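Local coordinates for beta-fructofuranosidase (Bifidobacterium adolescentis, PDB 6NOB), which probably hydrolyses terminal beta-fructofuranosidic bonds, such as that of sucrose, as a member of glycoside hydrolase family 32, at residues Ser491-Tyr494 and Arg495-Gly499. Residues are numbered along the deposited sequence; the frame is centred on the assembly and turned at random.
Sequences SEVY and RELLG
Ser491 O accepts the backbone N-H of Arg495 at 3.0 Å, the first of the i to i+4 bonds that build the short helix 491-497. Next, Glu492 O takes Glu496 N at 2.8 Å, while the Glu492 side chain offers its aliphatic part to the Arg495 guanidinium, CG lying 3.9 Å from NH2. The carboxylate of Glu492 turns instead to a salt bridge with Arg447. A bend at chi3 (72°) folds Arg495 back, and its NE, in a 2.7 Å salt bridge, and NH2 both bond to Glu496 OE2. That oxygen sits in the guanidinium plane and is met on its anti side, the two nitrogens coming from opposite faces of the carboxylate plane. Val493 O receives Leu497 N, and on the buried face Val493 CG1 packs against Leu497 CD1 at 4.0 Å. From Tyr494 O to Leu498 N the bond is weak, 3.5 Å, where the chain leaves helical geometry. Leu498 runs alongside Tyr494, CD2 meeting the ring edge at CD1, and the phenol hydroxyl hydrogen-bonds to Glu584 and Lys488. The helix thus links the propeller and sandwich of family 32: Val493 and Leu497 rest on strand 468-481, Tyr494 and Leu498 on strand 519-526, and strand 498-501 follows beside strand 624-632.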
loop_
_atom_site.group_PDB
_atom_site.type_symbol
_atom_site.label_atom_id
_atom_site.label_comp_id
_atom_site.label_asym_id
_atom_site.label_seq_id
_atom_site.Cartn_x
_atom_site.Cartn_y
_atom_site.Cartn_z
ATOM N N SER A 491 17.553 -6.916 -0.077
ATOM C CA SER A 491 18.428 -7.911 0.533
ATOM C C SER A 491 17.968 -8.289 1.935
ATOM O O SER A 491 18.121 -9.446 2.343
ATOM C CB SER A 491 19.871 -7.396 0.550
ATOM O OG SER A 491 20.049 -6.378 1.521
ATOM N N GLU A 492 17.381 -7.343 2.672
ATOM C CA GLU A 492 16.945 -7.634 4.034
ATOM C C GLU A 492 15.841 -8.684 4.067
ATOM O O GLU A 492 15.762 -9.468 5.021
ATOM C CB GLU A 492 16.476 -6.353 4.719
ATOM C CG GLU A 492 17.571 -5.326 4.939
ATOM C CD GLU A 492 17.695 -4.351 3.789
ATOM O OE1 GLU A 492 17.219 -4.666 2.679
ATOM O OE2 GLU A 492 18.262 -3.260 4.001
ATOM N N VAL A 493 14.978 -8.715 3.048
ATOM C CA VAL A 493 13.928 -9.731 2.993
ATOM C C VAL A 493 14.544 -11.124 2.951
ATOM O O VAL A 493 14.146 -12.023 3.703
ATOM C CB VAL A 493 13.000 -9.481 1.791
ATOM C CG1 VAL A 493 12.257 -10.755 1.409
ATOM C CG2 VAL A 493 12.021 -8.361 2.105
ATOM N N TYR A 494 15.539 -11.320 2.081
ATOM C CA TYR A 494 16.231 -12.604 2.022
ATOM C C TYR A 494 16.940 -12.913 3.335
ATOM O O TYR A 494 16.901 -14.052 3.817
ATOM C CB TYR A 494 17.236 -12.609 0.870
ATOM C CG TYR A 494 16.625 -12.477 -0.510
ATOM C CD1 TYR A 494 15.928 -13.533 -1.087
ATOM C CD2 TYR A 494 16.769 -11.307 -1.244
ATOM C CE1 TYR A 494 15.383 -13.422 -2.354
ATOM C CE2 TYR A 494 16.226 -11.186 -2.511
ATOM C CZ TYR A 494 15.534 -12.247 -3.062
ATOM O OH TYR A 494 14.991 -12.130 -4.322
ATOM N N ARG A 495 17.589 -11.910 3.931
ATOM C CA ARG A 495 18.368 -12.140 5.144
ATOM C C ARG A 495 17.476 -12.517 6.322
ATOM O O ARG A 495 17.815 -13.416 7.097
ATOM C CB ARG A 495 19.195 -10.897 5.476
ATOM C CG ARG A 495 20.136 -11.060 6.671
ATOM C CD ARG A 495 20.743 -9.721 7.081
ATOM N NE ARG A 495 19.759 -8.853 7.726
ATOM C CZ ARG A 495 19.758 -7.525 7.643
ATOM N NH1 ARG A 495 20.689 -6.901 6.935
ATOM N NH2 ARG A 495 18.822 -6.821 8.267
ATOM N N GLU A 496 16.333 -11.848 6.470
ATOM C CA GLU A 496 15.512 -12.028 7.663
ATOM C C GLU A 496 14.477 -13.141 7.533
ATOM O O GLU A 496 14.155 -13.787 8.538
ATOM C CB GLU A 496 14.802 -10.717 8.016
ATOM C CG GLU A 496 15.738 -9.545 8.297
ATOM C CD GLU A 496 16.638 -9.778 9.499
ATOM O OE1 GLU A 496 16.194 -10.433 10.466
ATOM O OE2 GLU A 496 17.795 -9.306 9.476
ATOM N N LEU A 497 13.950 -13.393 6.331
ATOM C CA LEU A 497 12.787 -14.262 6.176
ATOM C C LEU A 497 13.116 -15.686 5.750
ATOM O O LEU A 497 12.300 -16.583 5.990
ATOM C CB LEU A 497 11.806 -13.666 5.159
ATOM C CG LEU A 497 11.123 -12.357 5.555
ATOM C CD1 LEU A 497 10.066 -11.965 4.530
ATOM C CD2 LEU A 497 10.516 -12.469 6.944
ATOM N N LEU A 498 14.269 -15.921 5.128
ATOM C CA LEU A 498 14.610 -17.255 4.644
ATOM C C LEU A 498 15.098 -18.123 5.801
ATOM O O LEU A 498 16.103 -17.812 6.447
ATOM C CB LEU A 498 15.665 -17.183 3.542
ATOM C CG LEU A 498 15.150 -17.135 2.104
ATOM C CD1 LEU A 498 14.198 -15.964 1.920
ATOM C CD2 LEU A 498 16.322 -17.026 1.153
ATOM N N GLY A 499 14.388 -19.218 6.044
ATOM C CA GLY A 499 14.668 -20.130 7.136
ATOM C C GLY A 499 15.373 -21.397 6.686
ATOM O O GLY A 499 16.125 -21.412 5.712
#